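Local coordinates for protein JSC1_58120g3 ([Leptolyngbya] sp. JSC-1, PDB 6XHH) that probably works as a light sensor, a cyanobacteriochrome GAF domain that carries a covalently bound bilin and absorbs far-red light in its dark state, at residues Thr24-Val29 with Glu36-Tyr41; Ile98-Glu101 with Gln107-Lys110; Asp90-Gly95 with Cys116-Leu121. All coordinates share one frame; numbering follows the deposited sequence.

Contact 1: Thr24-Val29 with Glu36-Tyr41; sequences TTTQEV and ERVTIY. With M1V (mesobiliverdin IX(alpha)), chain C.
Thr26 turns its hydroxyl back on its own helix and its methyl outward to Val38 and Ile40. OG1 is hydrogen-bonded to Ser23 O one turn earlier, at a chi1 of 57° that places the oxygen between the backbone N and the carbonyl carbon. With the hydroxyl spent there, CG2 is left beside the backbone N, where the methyl faces strand 37-41. It lies 3.7 Å from Ile40 CD1, the two side chains crossing at a slant, and just as near the carbonyl oxygen of Val38. Val38 answers from the strand: its CB comes to 3.7 Å from Thr26 O, and its CG1 methyl rests over Thr26 CA. The other methyl, CG2, reaches Val29 CG1 at 3.8 Å, these two valines meeting at about a right angle. Val38 is thus wedged between residues one helical turn apart.

The short axes of helix 24-29 and strand 37-41 approach to 7.6 Å and run nearly antiparallel, at 152°, a close spacing consistent with the threonine and valines at the point of approach. Leu163 and Leu170 of helix 157-178 also border this layer, touching Val29 and Ile40 respectively.

Strand alternation divides the work. Val38 and Ile40 point to the helix, Thr39 points away from it, and Tyr41 belongs to the bilin pocket. M1V CAD stands over one face of the Tyr41 ring, 3.6 Å from CG and displaced toward the rim, while CMD approaches CZ at 3.5 Å. The phenol OH is hydrogen-bonded to Trp68 O, and Phe51 packs edge-to-face with the ring, so both its position and its tilt are constrained. Helices packed on one side of an antiparallel sheet, with the chromophore on the other, are the architecture of a bilin-binding GAF domain.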
loop_
_atom_site.group_PDB
_atom_site.type_symbol
_atom_site.label_atom_id
_atom_site.label_comp_id
_atom_site.label_asym_id
_atom_site.label_seq_id
_atom_site.Cartn_x
_atom_site.Cartn_y
_atom_site.Cartn_z
ATOM N N THR A 24 0.354 -5.800 -13.434
ATOM C CA THR A 24 -0.395 -4.717 -14.058
ATOM C C THR A 24 -0.872 -3.704 -13.027
ATOM O O THR A 24 -0.829 -2.492 -13.273
ATOM C CB THR A 24 -1.585 -5.301 -14.818
ATOM O OG1 THR A 24 -1.095 -6.194 -15.823
ATOM C CG2 THR A 24 -2.404 -4.211 -15.470
ATOM N N THR A 25 -1.343 -4.183 -11.874
ATOM C CA THR A 25 -1.839 -3.284 -10.840
ATOM C C THR A 25 -0.741 -2.353 -10.335
ATOM O O THR A 25 -0.921 -1.129 -10.300
ATOM C CB THR A 25 -2.437 -4.090 -9.691
ATOM O OG1 THR A 25 -3.550 -4.852 -10.190
ATOM C CG2 THR A 25 -2.921 -3.167 -8.604
ATOM N N THR A 26 0.419 -2.910 -9.971
ATOM C CA THR A 26 1.483 -2.055 -9.443
ATOM C C THR A 26 1.961 -1.063 -10.501
ATOM O O THR A 26 2.219 0.107 -10.189
ATOM C CB THR A 26 2.660 -2.879 -8.900
ATOM O OG1 THR A 26 3.178 -3.741 -9.908
ATOM C CG2 THR A 26 2.265 -3.708 -7.696
ATOM N N GLN A 27 2.062 -1.509 -11.763
ATOM C CA GLN A 27 2.481 -0.627 -12.849
ATOM C C GLN A 27 1.490 0.505 -13.060
ATOM O O GLN A 27 1.884 1.669 -13.203
ATOM C CB GLN A 27 2.640 -1.432 -14.141
ATOM C CG GLN A 27 3.801 -2.430 -14.139
ATOM C CD GLN A 27 4.195 -2.911 -15.536
ATOM O OE1 GLN A 27 3.921 -2.251 -16.543
ATOM N NE2 GLN A 27 4.825 -4.079 -15.598
ATOM N N GLU A 28 0.198 0.183 -13.098
ATOM C CA GLU A 28 -0.791 1.211 -13.406
ATOM C C GLU A 28 -0.911 2.230 -12.280
ATOM O O GLU A 28 -1.023 3.433 -12.537
ATOM C CB GLU A 28 -2.144 0.565 -13.693
ATOM C CG GLU A 28 -2.163 -0.279 -14.936
ATOM C CD GLU A 28 -1.601 0.443 -16.134
ATOM O OE1 GLU A 28 -1.915 1.643 -16.307
ATOM O OE2 GLU A 28 -0.849 -0.194 -16.900
ATOM N N VAL A 29 -0.903 1.776 -11.027
ATOM C CA VAL A 29 -0.945 2.718 -9.914
ATOM C C VAL A 29 0.296 3.606 -9.899
ATOM O O VAL A 29 0.201 4.813 -9.638
ATOM C CB VAL A 29 -1.123 1.971 -8.579
ATOM C CG1 VAL A 29 -0.958 2.946 -7.418
ATOM C CG2 VAL A 29 -2.494 1.299 -8.532
ATOM N N GLU A 36 7.595 6.529 -7.407
ATOM C CA GLU A 36 8.792 5.736 -7.644
ATOM C C GLU A 36 8.638 4.260 -7.301
ATOM O O GLU A 36 9.410 3.447 -7.812
ATOM C CB GLU A 36 9.972 6.348 -6.874
ATOM C CG GLU A 36 10.403 7.668 -7.520
ATOM C CD GLU A 36 11.162 8.637 -6.610
ATOM O OE1 GLU A 36 11.176 8.495 -5.366
ATOM O OE2 GLU A 36 11.768 9.575 -7.175
ATOM N N ARG A 37 7.661 3.882 -6.477
ATOM C CA ARG A 37 7.449 2.461 -6.228
ATOM C C ARG A 37 6.033 2.213 -5.759
ATOM O O ARG A 37 5.500 2.986 -4.973
ATOM C CB ARG A 37 8.425 1.912 -5.177
ATOM C CG ARG A 37 8.603 0.418 -5.278
ATOM C CD ARG A 37 9.201 -0.184 -4.035
ATOM N NE ARG A 37 10.526 0.331 -3.681
ATOM C CZ ARG A 37 11.674 -0.091 -4.211
ATOM N NH1 ARG A 37 11.688 -1.033 -5.153
ATOM N NH2 ARG A 37 12.820 0.426 -3.783
ATOM N N VAL A 38 5.440 1.131 -6.254
ATOM C CA VAL A 38 4.207 0.568 -5.713
ATOM C C VAL A 38 4.443 -0.924 -5.512
ATOM O O VAL A 38 5.000 -1.594 -6.387
ATOM C CB VAL A 38 2.994 0.814 -6.636
ATOM C CG1 VAL A 38 1.735 0.168 -6.051
ATOM C CG2 VAL A 38 2.768 2.293 -6.816
ATOM N N THR A 39 4.022 -1.441 -4.360
ATOM C CA THR A 39 4.268 -2.826 -3.999
ATOM C C THR A 39 2.984 -3.509 -3.549
ATOM O O THR A 39 2.078 -2.887 -2.976
ATOM C CB THR A 39 5.297 -2.972 -2.856
ATOM O OG1 THR A 39 4.804 -2.327 -1.665
ATOM C CG2 THR A 39 6.615 -2.370 -3.228
ATOM N N ILE A 40 2.946 -4.816 -3.776
ATOM C CA ILE A 40 1.988 -5.714 -3.153
ATOM C C ILE A 40 2.758 -6.607 -2.200
ATOM O O ILE A 40 3.735 -7.263 -2.595
ATOM C CB ILE A 40 1.216 -6.540 -4.198
ATOM C CG1 ILE A 40 0.342 -5.608 -5.044
ATOM C CG2 ILE A 40 0.347 -7.594 -3.516
ATOM C CD1 ILE A 40 -0.115 -6.222 -6.375
ATOM N N TYR A 41 2.323 -6.617 -0.944
ATOM C CA TYR A 41 2.990 -7.301 0.150
ATOM C C TYR A 41 1.994 -8.248 0.789
ATOM O O TYR A 41 0.855 -7.858 1.078
ATOM C CB TYR A 41 3.498 -6.260 1.146
ATOM C CG TYR A 41 3.969 -6.684 2.518
ATOM C CD1 TYR A 41 3.061 -6.853 3.555
ATOM C CD2 TYR A 41 5.320 -6.765 2.808
ATOM C CE1 TYR A 41 3.478 -7.158 4.838
ATOM C CE2 TYR A 41 5.763 -7.074 4.096
ATOM C CZ TYR A 41 4.829 -7.262 5.103
ATOM O OH TYR A 41 5.262 -7.561 6.372
HETATM O OA M1V C . 10.046 -2.842 11.463
HETATM C C1A M1V C . 9.801 -2.320 12.541
HETATM N NA M1V C . 8.661 -1.676 12.821
HETATM C C2A M1V C . 10.654 -2.312 13.663
HETATM C CMA M1V C . 12.029 -2.935 13.737
HETATM C C3A M1V C . 10.008 -1.624 14.687
HETATM C CAA M1V C . 10.518 -1.351 16.051
HETATM C CBA M1V C . 9.645 -1.986 17.135
HETATM C C4A M1V C . 8.702 -1.201 14.135
HETATM C CHA M1V C . 7.753 -0.507 14.837
HETATM C C1B M1V C . 6.425 -0.035 14.436
HETATM C C2B M1V C . 5.617 0.733 15.315
HETATM C CMB M1V C . 5.998 1.171 16.709
HETATM C C3B M1V C . 4.454 1.013 14.663
HETATM C CAB M1V C . 3.288 1.820 15.204
HETATM C CBB M1V C . 3.240 3.200 14.527
HETATM C CGB M1V C . 4.416 4.048 14.963
HETATM O O2B M1V C . 4.489 4.453 16.148
HETATM O O1B M1V C . 5.327 4.359 14.163
HETATM N NB M1V C . 5.752 -0.216 13.289
HETATM C C4B M1V C . 4.552 0.397 13.379
HETATM C CHB M1V C . 3.509 0.478 12.444
HETATM C C1C M1V C . 3.440 0.145 11.084
HETATM C C2C M1V C . 2.404 0.594 10.252
HETATM C CAC M1V C . 1.214 1.405 10.718
HETATM C CBC M1V C . 0.256 0.333 11.307
HETATM C CGC M1V C . -0.819 0.857 12.247
HETATM O O2C M1V C . -0.922 2.083 12.484
HETATM O O1C M1V C . -1.618 0.068 12.813
HETATM C C3C M1V C . 2.647 0.080 8.981
HETATM C CMC M1V C . 1.777 0.317 7.778
HETATM N NC M1V C . 4.314 -0.605 10.329
HETATM C C4C M1V C . 3.851 -0.654 9.038
HETATM C CHC M1V C . 4.572 -1.403 8.064
HETATM C C1D M1V C . 4.430 -1.467 6.699
HETATM C C2D M1V C . 4.531 -2.647 5.911
HETATM C CMD M1V C . 4.755 -4.042 6.441
HETATM N ND M1V C . 4.238 -0.392 5.843
HETATM C C4D M1V C . 4.185 -0.863 4.579
HETATM O OD M1V C . 4.023 -0.138 3.597
HETATM C C3D M1V C . 4.364 -2.284 4.610
HETATM C CAD M1V C . 4.352 -3.218 3.427
HETATM C CBD M1V C . 5.660 -3.093 2.677
#

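Contact 2: Ile98-Glu101 with Gln107-Lys110. With EDO (1,2-ethanediol), chain H.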
loop_
_atom_site.group_PDB
_atom_site.type_symbol
_atom_site.label_atom_id
_atom_site.label_comp_id
_atom_site.label_asym_id
_atom_site.label_seq_id
_atom_site.Cartn_x
_atom_site.Cartn_y
_atom_site.Cartn_z
ATOM N N ILE A 98 -3.963 12.108 10.046
ATOM C CA ILE A 98 -4.979 11.393 10.816
ATOM C C ILE A 98 -6.197 11.122 9.943
ATOM O O ILE A 98 -6.727 12.026 9.280
ATOM C CB ILE A 98 -5.353 12.165 12.090
ATOM C CG1 ILE A 98 -4.095 12.416 12.939
ATOM C CG2 ILE A 98 -6.351 11.355 12.887
ATOM C CD1 ILE A 98 -3.360 11.156 13.342
ATOM N N TRP A 99 -6.632 9.862 9.934
ATOM C CA TRP A 99 -7.758 9.381 9.138
ATOM C C TRP A 99 -8.864 8.943 10.087
ATOM O O TRP A 99 -8.682 7.992 10.859
ATOM C CB TRP A 99 -7.306 8.218 8.260
ATOM C CG TRP A 99 -8.353 7.573 7.400
ATOM C CD1 TRP A 99 -9.233 6.592 7.756
ATOM C CD2 TRP A 99 -8.577 7.845 6.023
ATOM N NE1 TRP A 99 -10.011 6.248 6.673
ATOM C CE2 TRP A 99 -9.629 7.005 5.597
ATOM C CE3 TRP A 99 -8.012 8.740 5.113
ATOM C CZ2 TRP A 99 -10.101 7.015 4.286
ATOM C CZ3 TRP A 99 -8.483 8.747 3.815
ATOM C CH2 TRP A 99 -9.523 7.897 3.417
ATOM N N GLU A 100 -10.005 9.634 10.024
ATOM C CA GLU A 100 -11.142 9.365 10.898
ATOM C C GLU A 100 -12.430 9.564 10.113
ATOM O O GLU A 100 -12.545 10.516 9.334
ATOM C CB GLU A 100 -11.127 10.286 12.139
ATOM C CG GLU A 100 -9.953 10.018 13.069
ATOM C CD GLU A 100 -9.775 11.074 14.150
ATOM O OE1 GLU A 100 -10.347 12.181 14.024
ATOM O OE2 GLU A 100 -9.035 10.782 15.114
ATOM N N GLU A 101 -13.399 8.671 10.339
ATOM C CA GLU A 101 -14.668 8.668 9.600
ATOM C C GLU A 101 -14.420 8.671 8.095
ATOM O O GLU A 101 -15.055 9.408 7.338
ATOM C CB GLU A 101 -15.565 9.843 10.013
ATOM C CG GLU A 101 -16.107 9.719 11.430
ATOM C CD GLU A 101 -16.969 10.888 11.866
ATOM O OE1 GLU A 101 -17.010 11.921 11.164
ATOM O OE2 GLU A 101 -17.597 10.777 12.944
ATOM N N GLN A 107 -8.134 19.017 11.342
ATOM C CA GLN A 107 -7.899 19.736 12.590
ATOM C C GLN A 107 -6.741 19.162 13.392
ATOM O O GLN A 107 -6.237 19.835 14.296
ATOM C CB GLN A 107 -9.159 19.711 13.467
ATOM C CG GLN A 107 -10.196 20.785 13.166
ATOM C CD GLN A 107 -10.783 20.668 11.772
ATOM O OE1 GLN A 107 -10.488 21.478 10.893
ATOM N NE2 GLN A 107 -11.620 19.652 11.561
ATOM N N LYS A 108 -6.314 17.937 13.092
ATOM C CA LYS A 108 -5.287 17.316 13.917
ATOM C C LYS A 108 -3.909 17.476 13.292
ATOM O O LYS A 108 -3.764 17.349 12.074
ATOM C CB LYS A 108 -5.577 15.828 14.106
ATOM C CG LYS A 108 -6.774 15.549 15.006
ATOM C CD LYS A 108 -6.883 14.070 15.352
ATOM C CE LYS A 108 -7.893 13.850 16.470
ATOM N NZ LYS A 108 -7.956 12.438 16.959
ATOM N N PRO A 109 -2.880 17.741 14.090
ATOM C CA PRO A 109 -1.520 17.747 13.548
ATOM C C PRO A 109 -1.098 16.343 13.144
ATOM O O PRO A 109 -1.662 15.343 13.588
ATOM C CB PRO A 109 -0.671 18.271 14.713
ATOM C CG PRO A 109 -1.473 17.917 15.947
ATOM C CD PRO A 109 -2.914 18.030 15.536
ATOM N N LYS A 110 -0.088 16.283 12.280
ATOM C CA LYS A 110 0.487 14.995 11.909
ATOM C C LYS A 110 1.068 14.304 13.140
ATOM O O LYS A 110 1.540 14.950 14.078
ATOM C CB LYS A 110 1.569 15.169 10.838
ATOM C CG LYS A 110 1.154 15.985 9.588
ATOM C CD LYS A 110 0.033 15.338 8.806
ATOM C CE LYS A 110 -0.229 16.086 7.488
ATOM N NZ LYS A 110 0.763 15.823 6.404
HETATM C C1 EDO H . -1.865 13.242 17.704
HETATM O O1 EDO H . -3.125 12.613 17.960
HETATM C C2 EDO H . -1.812 13.590 16.225
HETATM O O2 EDO H . -2.601 14.749 15.959
HETATM O O HOH W 1 -3.241 14.792 10.750
#
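Strands 95-100 and 103-104 form a short antiparallel hairpin, and the loop that follows, on its way to helix 115-123, folds back so that Lys108 and Pro109 meet Ile98 and Glu100 at the end of the first strand. Lys108 NZ donates to Glu100 OE2 at 2.7 Å in a salt bridge, entering at the syn lone pair, the side of the other carboxylate oxygen. That other oxygen, OE1, is hydrogen-bonded to Asn105 ND2, so both ends of the carboxylate are engaged. The lysine reaches its mate with its chain extended beyond CG (chi4 -174°), and its aliphatic part crosses Ile98 at about a right angle, CD lying 3.7 Å from Ile98 CG2. Ile98 CG1 also comes to 3.9 Å from Pro109 O.

A water completes the join: it accepts from Ile98 N at 2.9 Å and donates to Lys108 O at 2.9 Å. An ethanediol, probably from the crystallisation liquor, donates through O2 to Pro109 O at 2.6 Å.

Lys108 and Pro109 are exposed, and both touch crystal neighbours. One ion pair, one water bridge and a single isoleucine therefore imply a solvent-accessible closure of the loop, whose strength probably depends on ionic conditions.

Contact 3: Asp90-Gly95 with Cys116-Leu121. With M1V (mesobiliverdin IX(alpha)), chain C.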
loop_
_atom_site.group_PDB
_atom_site.type_symbol
_atom_site.label_atom_id
_atom_site.label_comp_id
_atom_site.label_asym_id
_atom_site.label_seq_id
_atom_site.Cartn_x
_atom_site.Cartn_y
_atom_site.Cartn_z
ATOM N N ASP A 90 2.935 11.685 4.379
ATOM C CA ASP A 90 3.581 12.516 3.365
ATOM C C ASP A 90 5.100 12.435 3.471
ATOM O O ASP A 90 5.803 12.363 2.460
ATOM C CB ASP A 90 3.164 13.978 3.511
ATOM C CG ASP A 90 1.732 14.232 3.120
ATOM O OD1 ASP A 90 1.005 13.256 2.857
ATOM O OD2 ASP A 90 1.356 15.421 3.042
ATOM N N ASP A 91 5.612 12.474 4.696
ATOM C CA ASP A 91 7.034 12.644 4.979
ATOM C C ASP A 91 7.326 11.783 6.202
ATOM O O ASP A 91 6.812 12.079 7.279
ATOM C CB ASP A 91 7.328 14.123 5.245
ATOM C CG ASP A 91 8.798 14.422 5.491
ATOM O OD1 ASP A 91 9.540 13.534 5.932
ATOM O OD2 ASP A 91 9.187 15.582 5.264
ATOM N N ILE A 92 8.132 10.725 6.053
ATOM C CA ILE A 92 8.347 9.799 7.164
ATOM C C ILE A 92 8.975 10.473 8.380
ATOM O O ILE A 92 8.936 9.916 9.485
ATOM C CB ILE A 92 9.202 8.579 6.740
ATOM C CG1 ILE A 92 10.640 8.984 6.392
ATOM C CG2 ILE A 92 8.509 7.793 5.625
ATOM C CD1 ILE A 92 11.576 7.766 6.281
ATOM N N TYR A 93 9.558 11.654 8.213
ATOM C CA TYR A 93 10.168 12.347 9.338
ATOM C C TYR A 93 9.214 13.301 10.028
ATOM O O TYR A 93 9.573 13.859 11.073
ATOM C CB TYR A 93 11.416 13.101 8.874
ATOM C CG TYR A 93 12.420 12.184 8.223
ATOM C CD1 TYR A 93 12.980 11.118 8.925
ATOM C CD2 TYR A 93 12.783 12.351 6.897
ATOM C CE1 TYR A 93 13.901 10.264 8.329
ATOM C CE2 TYR A 93 13.694 11.501 6.301
ATOM C CZ TYR A 93 14.242 10.461 7.020
ATOM O OH TYR A 93 15.156 9.625 6.422
ATOM N N LEU A 94 8.021 13.506 9.472
ATOM C CA LEU A 94 7.046 14.405 10.069
ATOM C C LEU A 94 5.797 13.704 10.574
ATOM O O LEU A 94 5.239 14.134 11.583
ATOM C CB LEU A 94 6.644 15.502 9.071
ATOM C CG LEU A 94 7.792 16.414 8.625
ATOM C CD1 LEU A 94 7.317 17.433 7.614
ATOM C CD2 LEU A 94 8.404 17.120 9.825
ATOM N N GLY A 95 5.332 12.650 9.927
ATOM C CA GLY A 95 4.361 11.773 10.548
ATOM C C GLY A 95 3.094 11.612 9.727
ATOM O O GLY A 95 2.966 12.115 8.616
ATOM N N CYS A 116 12.076 3.326 15.218
ATOM C CA CYS A 116 12.405 2.051 14.572
ATOM C C CYS A 116 11.523 1.775 13.361
ATOM O O CYS A 116 11.958 1.084 12.424
ATOM C CB CYS A 116 12.336 0.877 15.564
ATOM S SG CYS A 116 10.804 0.490 16.404
ATOM N N HIS A 117 10.294 2.309 13.361
ATOM C CA HIS A 117 9.464 2.300 12.162
ATOM C C HIS A 117 10.103 3.141 11.064
ATOM O O HIS A 117 10.262 2.685 9.920
ATOM C CB HIS A 117 8.068 2.809 12.530
ATOM C CG HIS A 117 7.051 2.706 11.431
ATOM N ND1 HIS A 117 5.741 3.087 11.613
ATOM C CD2 HIS A 117 7.141 2.273 10.148
ATOM C CE1 HIS A 117 5.061 2.894 10.493
ATOM N NE2 HIS A 117 5.885 2.395 9.591
ATOM N N ILE A 118 10.536 4.359 11.414
ATOM C CA ILE A 118 11.241 5.210 10.456
ATOM C C ILE A 118 12.473 4.498 9.907
ATOM O O ILE A 118 12.750 4.542 8.707
ATOM C CB ILE A 118 11.610 6.555 11.106
ATOM C CG1 ILE A 118 10.342 7.374 11.346
ATOM C CG2 ILE A 118 12.551 7.347 10.200
ATOM C CD1 ILE A 118 10.587 8.617 12.184
ATOM N N GLU A 119 13.221 3.811 10.774
ATOM C CA GLU A 119 14.446 3.151 10.323
ATOM C C GLU A 119 14.133 2.001 9.366
ATOM O O GLU A 119 14.844 1.783 8.373
ATOM C CB GLU A 119 15.233 2.662 11.542
ATOM C CG GLU A 119 16.568 2.028 11.206
ATOM C CD GLU A 119 17.194 1.329 12.400
ATOM O OE1 GLU A 119 18.077 0.469 12.193
ATOM O OE2 GLU A 119 16.802 1.640 13.548
ATOM N N ALA A 120 13.065 1.260 9.655
ATOM C CA ALA A 120 12.602 0.203 8.760
ATOM C C ALA A 120 12.247 0.759 7.384
ATOM O O ALA A 120 12.632 0.190 6.355
ATOM C CB ALA A 120 11.397 -0.505 9.380
ATOM N N LEU A 121 11.531 1.881 7.349
ATOM C CA LEU A 121 11.205 2.531 6.083
ATOM C C LEU A 121 12.462 2.971 5.340
ATOM O O LEU A 121 12.590 2.748 4.129
ATOM C CB LEU A 121 10.263 3.717 6.353
ATOM C CG LEU A 121 8.830 3.312 6.729
ATOM C CD1 LEU A 121 8.066 4.426 7.453
ATOM C CD2 LEU A 121 8.091 2.880 5.485
HETATM O OA M1V C . 10.046 -2.842 11.463
HETATM C C1A M1V C . 9.801 -2.320 12.541
HETATM N NA M1V C . 8.661 -1.676 12.821
HETATM C C2A M1V C . 10.654 -2.312 13.663
HETATM C CMA M1V C . 12.029 -2.935 13.737
HETATM C C3A M1V C . 10.008 -1.624 14.687
HETATM C CAA M1V C . 10.518 -1.351 16.051
HETATM C CBA M1V C . 9.645 -1.986 17.135
HETATM C C4A M1V C . 8.702 -1.201 14.135
HETATM C CHA M1V C . 7.753 -0.507 14.837
HETATM C C1B M1V C . 6.425 -0.035 14.436
HETATM C C2B M1V C . 5.617 0.733 15.315
HETATM C CMB M1V C . 5.998 1.171 16.709
HETATM C C3B M1V C . 4.454 1.013 14.663
HETATM C CAB M1V C . 3.288 1.820 15.204
HETATM C CBB M1V C . 3.240 3.200 14.527
HETATM C CGB M1V C . 4.416 4.048 14.963
HETATM O O2B M1V C . 4.489 4.453 16.148
HETATM O O1B M1V C . 5.327 4.359 14.163
HETATM N NB M1V C . 5.752 -0.216 13.289
HETATM C C4B M1V C . 4.552 0.397 13.379
HETATM C CHB M1V C . 3.509 0.478 12.444
HETATM C C1C M1V C . 3.440 0.145 11.084
HETATM C C2C M1V C . 2.404 0.594 10.252
HETATM C CAC M1V C . 1.214 1.405 10.718
HETATM C CBC M1V C . 0.256 0.333 11.307
HETATM C CGC M1V C . -0.819 0.857 12.247
HETATM O O2C M1V C . -0.922 2.083 12.484
HETATM O O1C M1V C . -1.618 0.068 12.813
HETATM C C3C M1V C . 2.647 0.080 8.981
HETATM C CMC M1V C . 1.777 0.317 7.778
HETATM N NC M1V C . 4.314 -0.605 10.329
HETATM C C4C M1V C . 3.851 -0.654 9.038
HETATM C CHC M1V C . 4.572 -1.403 8.064
HETATM C C1D M1V C . 4.430 -1.467 6.699
HETATM C C2D M1V C . 4.531 -2.647 5.911
HETATM C CMD M1V C . 4.755 -4.042 6.441
HETATM N ND M1V C . 4.238 -0.392 5.843
HETATM C C4D M1V C . 4.185 -0.863 4.579
HETATM O OD M1V C . 4.023 -0.138 3.597
HETATM C C3D M1V C . 4.364 -2.284 4.610
HETATM C CAD M1V C . 4.352 -3.218 3.427
HETATM C CBD M1V C . 5.660 -3.093 2.677
#
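Asp91 shapes the turn that brings Ile92 and Tyr93 against Ile118 of helix 115-123. Its OD1 accepts from Tyr93 N at 3.0 Å (N-H...O 158°), an Asx turn, while its carbonyl oxygen takes both Leu94 N and Gly95 N. Ile92 follows with CG1 between the backbone N and the carbonyl carbon (chi1 67°), leaving CG2 to meet Leu121 CD1 at 3.9 Å. Its carbonyl oxygen lies 3.4 Å from Ile118 CD1. Tyr93 brings CE1 to 3.7 Å from Ile118 CG2, and its OH is hydrogen-bonded to Glu122. Gly95 ends the turn at a positive phi of 124°, where a CB would jam against the carbonyl oxygen of Leu94.

The helix so packed carries the chromophore. Cys116 SG is bonded to M1V CAA at 1.9 Å. His117 ND1 donates to the propionate oxygen M1V O1B at 2.9 Å. M1V NC lies over one face of the imidazole and CGB at its edge. Replacing His117 by an alanine is likely to leave O1B without this donor and to open a gap beneath the pyrrole nitrogens. A thioether cysteine followed by a histidine packed on the bilin is the chromophore-attachment site of cyanobacteriochrome GAF domains.

All three contacts fall within one GAF domain. Contact 1 closes first along the chain, joining helix 18-33 to strand 37-43 of the six-stranded antiparallel sheet; contact 2 is nested inside the loop that contact 3 closes. The centres of contact 1 and contact 2 lie about 26 Å apart, those of contact 1 and contact 3 about 20 Å, and those of contact 2 and contact 3 about 17 Å. Contacts 1 and 3 do not touch, their nearest atoms being about 8 Å apart, yet both reach M1V, contact 1 at ring D, contact 3 at ring A through Cys116 and beneath rings B and C through His117. Contacts 2 and 3 meet through Lys110, by packing and a long, weak ion pair to Asp90.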